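Local coordinates for extracellular solute-binding protein family 1 (Kribbella flavida, PDB 5IXP) that probably captures a solute, perhaps a sugar, outside the cell and delivers it to an ABC transporter for import, at residues W163-R175 / N360-E372. Numbering follows the deposited sequence. Where two conformers were deposited one is given.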
# COMPACT_ATOMS: atom_id res chain seq x y z
N TRP A 163 -14.85 -14.56 -7.42
CA TRP A 163 -14.84 -13.99 -6.08
C TRP A 163 -13.96 -12.75 -6.00
O TRP A 163 -14.35 -11.73 -5.40
CB TRP A 163 -14.38 -15.06 -5.09
CG TRP A 163 -14.48 -14.73 -3.62
CD1 TRP A 163 -13.48 -14.83 -2.69
CD2 TRP A 163 -15.65 -14.30 -2.90
NE1 TRP A 163 -13.95 -14.49 -1.44
CE2 TRP A 163 -15.28 -14.16 -1.54
CE3 TRP A 163 -16.97 -14.03 -3.27
CZ2 TRP A 163 -16.18 -13.75 -0.56
CZ3 TRP A 163 -17.87 -13.62 -2.29
CH2 TRP A 163 -17.47 -13.49 -0.95
N PHE A 164 -12.77 -12.80 -6.60
CA PHE A 164 -11.84 -11.68 -6.58
C PHE A 164 -11.23 -11.51 -7.96
O PHE A 164 -11.37 -12.37 -8.84
CB PHE A 164 -10.74 -11.89 -5.52
CG PHE A 164 -10.03 -13.22 -5.61
CD1 PHE A 164 -9.05 -13.44 -6.58
CD2 PHE A 164 -10.32 -14.24 -4.71
CE1 PHE A 164 -8.39 -14.66 -6.67
CE2 PHE A 164 -9.66 -15.46 -4.78
CZ PHE A 164 -8.69 -15.67 -5.76
N ASP A 165 -10.52 -10.39 -8.15
CA ASP A 165 -10.08 -10.03 -9.50
C ASP A 165 -8.87 -10.84 -9.96
O ASP A 165 -8.83 -11.27 -11.12
CB ASP A 165 -9.81 -8.52 -9.59
CG ASP A 165 -8.77 -8.03 -8.58
OD1 ASP A 165 -8.64 -8.63 -7.49
OD2 ASP A 165 -8.09 -7.04 -8.88
N SER A 166 -7.86 -11.06 -9.12
CA SER A 166 -6.69 -11.83 -9.57
C SER A 166 -6.02 -12.53 -8.41
O SER A 166 -6.09 -12.09 -7.26
CB SER A 166 -5.66 -10.95 -10.31
OG SER A 166 -4.96 -10.06 -9.44
N ALA A 167 -5.36 -13.65 -8.73
CA ALA A 167 -4.56 -14.35 -7.73
C ALA A 167 -3.43 -13.47 -7.21
O ALA A 167 -3.10 -13.50 -6.02
CB ALA A 167 -4.00 -15.65 -8.32
N VAL A 168 -2.81 -12.67 -8.09
CA VAL A 168 -1.65 -11.88 -7.69
C VAL A 168 -2.02 -10.86 -6.63
O VAL A 168 -1.32 -10.72 -5.62
CB VAL A 168 -0.99 -11.21 -8.92
CG1 VAL A 168 -0.02 -10.12 -8.48
CG2 VAL A 168 -0.25 -12.25 -9.75
N LEU A 169 -3.13 -10.13 -6.82
CA LEU A 169 -3.48 -9.15 -5.79
C LEU A 169 -3.86 -9.82 -4.47
O LEU A 169 -3.58 -9.27 -3.40
CB LEU A 169 -4.60 -8.22 -6.27
CG LEU A 169 -4.20 -7.15 -7.30
CD1 LEU A 169 -5.29 -6.07 -7.42
CD2 LEU A 169 -2.86 -6.51 -6.96
N THR A 170 -4.47 -11.01 -4.53
CA THR A 170 -4.72 -11.75 -3.30
C THR A 170 -3.41 -12.15 -2.63
O THR A 170 -3.28 -12.09 -1.40
CB THR A 170 -5.59 -12.98 -3.59
OG1 THR A 170 -6.76 -12.59 -4.31
CG2 THR A 170 -5.99 -13.68 -2.29
N TRP A 171 -2.43 -12.55 -3.43
CA TRP A 171 -1.09 -12.86 -2.92
C TRP A 171 -0.47 -11.65 -2.24
O TRP A 171 0.11 -11.78 -1.15
CB TRP A 171 -0.21 -13.33 -4.07
CG TRP A 171 1.29 -13.34 -3.80
CD1 TRP A 171 2.18 -12.32 -3.99
CD2 TRP A 171 2.06 -14.45 -3.33
NE1 TRP A 171 3.46 -12.72 -3.66
CE2 TRP A 171 3.41 -14.03 -3.25
CE3 TRP A 171 1.74 -15.76 -2.96
CZ2 TRP A 171 4.44 -14.87 -2.81
CZ3 TRP A 171 2.77 -16.60 -2.52
CH2 TRP A 171 4.10 -16.15 -2.45
N GLU A 172 -0.54 -10.48 -2.88
CA GLU A 172 0.00 -9.28 -2.26
C GLU A 172 -0.63 -9.06 -0.89
O GLU A 172 0.07 -8.75 0.09
CB GLU A 172 -0.23 -8.07 -3.15
CG GLU A 172 0.53 -8.12 -4.47
CD GLU A 172 2.04 -7.94 -4.26
OE1 GLU A 172 2.50 -6.78 -4.13
OE2 GLU A 172 2.75 -8.95 -4.17
N ALA A 173 -1.94 -9.23 -0.80
CA ALA A 173 -2.64 -9.00 0.46
C ALA A 173 -2.18 -9.97 1.54
O ALA A 173 -1.90 -9.56 2.67
CB ALA A 173 -4.15 -9.09 0.25
N MSE A 174 -2.06 -11.25 1.20
CA MSE A 174 -1.68 -12.25 2.19
C MSE A 174 -0.20 -12.22 2.53
O MSE A 174 0.17 -12.31 3.70
CB MSE A 174 -2.04 -13.65 1.69
CG MSE A 174 -3.53 -13.82 1.45
SE MSE A 174 -3.86 -15.65 0.86
CE MSE A 174 -3.26 -16.56 2.50
N ARG A 175 0.66 -12.12 1.51
CA ARG A 175 2.09 -12.22 1.76
C ARG A 175 2.57 -11.12 2.69
O ARG A 175 3.45 -11.35 3.53
CB ARG A 175 2.89 -12.16 0.46
CG ARG A 175 4.32 -12.63 0.69
CD ARG A 175 5.23 -12.18 -0.41
NE ARG A 175 5.56 -10.76 -0.32
CZ ARG A 175 4.95 -9.81 -1.02
NH1 ARG A 175 3.97 -10.13 -1.86
NH2 ARG A 175 5.33 -8.55 -0.90
N ASN A 360 9.94 -10.60 -5.12
CA ASN A 360 8.49 -10.69 -5.19
C ASN A 360 8.00 -10.74 -6.63
O ASN A 360 7.01 -11.43 -6.92
CB ASN A 360 7.84 -9.52 -4.45
CG ASN A 360 6.35 -9.72 -4.29
OD1 ASN A 360 5.93 -10.73 -3.72
ND2 ASN A 360 5.55 -8.78 -4.79
N GLN A 361 8.69 -10.05 -7.54
CA GLN A 361 8.27 -10.01 -8.94
C GLN A 361 8.30 -11.40 -9.56
O GLN A 361 7.42 -11.76 -10.36
CB GLN A 361 9.16 -9.04 -9.72
CG GLN A 361 8.72 -8.80 -11.14
CD GLN A 361 9.57 -7.77 -11.86
OE1 GLN A 361 9.89 -6.70 -11.32
NE2 GLN A 361 9.95 -8.08 -13.10
N VAL A 362 9.31 -12.22 -9.23
CA VAL A 362 9.37 -13.55 -9.82
C VAL A 362 8.25 -14.42 -9.26
O VAL A 362 7.66 -15.23 -9.99
CB VAL A 362 10.76 -14.20 -9.65
CG1 VAL A 362 11.88 -13.18 -9.82
CG2 VAL A 362 10.89 -14.98 -8.36
N PHE A 363 7.89 -14.24 -7.98
CA PHE A 363 6.79 -15.02 -7.42
C PHE A 363 5.45 -14.61 -8.03
O PHE A 363 4.61 -15.46 -8.33
CB PHE A 363 6.75 -14.90 -5.90
CG PHE A 363 7.73 -15.80 -5.20
CD1 PHE A 363 7.41 -17.12 -4.94
CD2 PHE A 363 8.97 -15.32 -4.81
CE1 PHE A 363 8.31 -17.96 -4.29
CE2 PHE A 363 9.88 -16.14 -4.16
CZ PHE A 363 9.55 -17.47 -3.90
N THR A 364 5.23 -13.31 -8.21
CA THR A 364 3.94 -12.89 -8.75
C THR A 364 3.83 -13.22 -10.23
O THR A 364 2.73 -13.55 -10.70
CB THR A 364 3.70 -11.39 -8.51
OG1 THR A 364 4.74 -10.61 -9.11
CG2 THR A 364 3.63 -11.09 -7.01
N GLU A 365 4.94 -13.15 -10.98
CA GLU A 365 4.90 -13.60 -12.37
C GLU A 365 4.53 -15.07 -12.44
O GLU A 365 3.69 -15.47 -13.26
CB GLU A 365 6.25 -13.35 -13.06
CG GLU A 365 6.51 -11.87 -13.37
CD GLU A 365 7.90 -11.60 -13.92
OE1 GLU A 365 8.70 -12.55 -14.05
OE2 GLU A 365 8.20 -10.42 -14.22
N ALA A 366 5.12 -15.88 -11.56
CA ALA A 366 4.80 -17.30 -11.54
C ALA A 366 3.34 -17.54 -11.18
O ALA A 366 2.65 -18.35 -11.80
CB ALA A 366 5.73 -18.04 -10.57
N LEU A 367 2.84 -16.82 -10.16
CA LEU A 367 1.45 -17.02 -9.76
C LEU A 367 0.50 -16.59 -10.88
O LEU A 367 -0.53 -17.24 -11.10
CB LEU A 367 1.17 -16.27 -8.46
CG LEU A 367 -0.23 -16.47 -7.89
CD1 LEU A 367 -0.54 -17.95 -7.71
CD2 LEU A 367 -0.35 -15.72 -6.56
N ALA A 368 0.84 -15.52 -11.60
CA ALA A 368 0.00 -15.09 -12.72
C ALA A 368 -0.04 -16.16 -13.81
O ALA A 368 -1.09 -16.37 -14.43
CB ALA A 368 0.51 -13.76 -13.29
N ARG A 369 1.08 -16.84 -14.06
CA ARG A 369 1.08 -17.91 -15.05
C ARG A 369 0.15 -19.04 -14.63
O ARG A 369 -0.56 -19.61 -15.47
CB ARG A 369 2.50 -18.42 -15.28
CG ARG A 369 3.41 -17.43 -16.03
CD ARG A 369 4.71 -18.08 -16.49
NE ARG A 369 5.49 -18.65 -15.39
CZ ARG A 369 6.42 -17.99 -14.70
NH1 ARG A 369 6.70 -16.72 -14.99
NH2 ARG A 369 7.07 -18.61 -13.73
N VAL A 370 0.12 -19.37 -13.34
CA VAL A 370 -0.84 -20.36 -12.85
C VAL A 370 -2.26 -19.86 -13.02
O VAL A 370 -3.14 -20.57 -13.51
CB VAL A 370 -0.56 -20.71 -11.37
CG1 VAL A 370 -1.61 -21.70 -10.88
CG2 VAL A 370 0.83 -21.29 -11.21
N ASP A 371 -2.51 -18.62 -12.59
CA ASP A 371 -3.84 -18.03 -12.65
C ASP A 371 -4.38 -18.06 -14.08
O ASP A 371 -5.55 -18.37 -14.30
CB ASP A 371 -3.78 -16.60 -12.11
CG ASP A 371 -5.14 -16.05 -11.67
OD1 ASP A 371 -6.10 -16.81 -11.45
OD2 ASP A 371 -5.23 -14.81 -11.52
N GLU A 372 -3.52 -17.77 -15.06
CA GLU A 372 -3.90 -17.68 -16.46
C GLU A 372 -3.84 -19.03 -17.18
O GLU A 372 -4.12 -19.09 -18.38
CB GLU A 372 -3.01 -16.66 -17.18
CG GLU A 372 -3.10 -15.25 -16.57
CD GLU A 372 -1.96 -14.31 -16.98
OE1 GLU A 372 -1.06 -14.74 -17.73
OE2 GLU A 372 -1.96 -13.14 -16.53
O HOH W 1 -2.91 -13.39 -11.01
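Trp171 and Asn360 meet because both swing their side chains anti to the backbone N (chi1 165° and -169°), sending indole and amide past each other in opposite directions with their planes nearly parallel. Trp171 NE1 then donates to Asn360 OD1 at 3.2 Å, the oxygen lying in the indole plane at the ring's edge. At the other end of the amide, Asn360 ND2 gives a nearly straight bond to the syn side of Glu172 OE2, 2.9 Å away. That same carboxylate oxygen takes a salt bridge from Arg175 NH1, approached from above the carboxylate plane. Asn360 OD1 also sits over one face of the Arg175 guanidinium, 2.8 Å from NH1, too poorly angled for a hydrogen bond but likely favoured by the positive charge; this oxygen is hydrogen-bonded to Tyr182 OH too. The indole is a knob among Asn360, Phe363, Thr364 and Leu367, with Leu367 CD2 3.5 Å from Trp171 CB and Thr364 CG2 near CD1 of the indole. The Phe363 ring runs almost parallel to the indole but is slid aside, so they barely overlap. Replacing Trp171 with an alanine would probably open a gap between Leu367 and Phe363 and cost Asn360 OD1 its indole donor. At the other end, Asp371 OD2 accepts from Ala167 N at 3.0 Å and from a water that in turn accepts from Val168 N, so a carboxylate meets the start of helix 167-175, where Ser166 is the N-cap; Asp371 OD1 is hydrogen-bonded to Ser213 OG. Between these polar ends, Val168 CG2 rests on Ala368 CB at 3.9 Å. The axes of 167-175 and 360-371 come within 9.3 Å, roughly antiparallel at 139°; helix 356-371 also packs on helix 377-392 through Val362, Phe363 and Val370, while helix 144-157 and strand 232-238 pack against other side chains of 163-175.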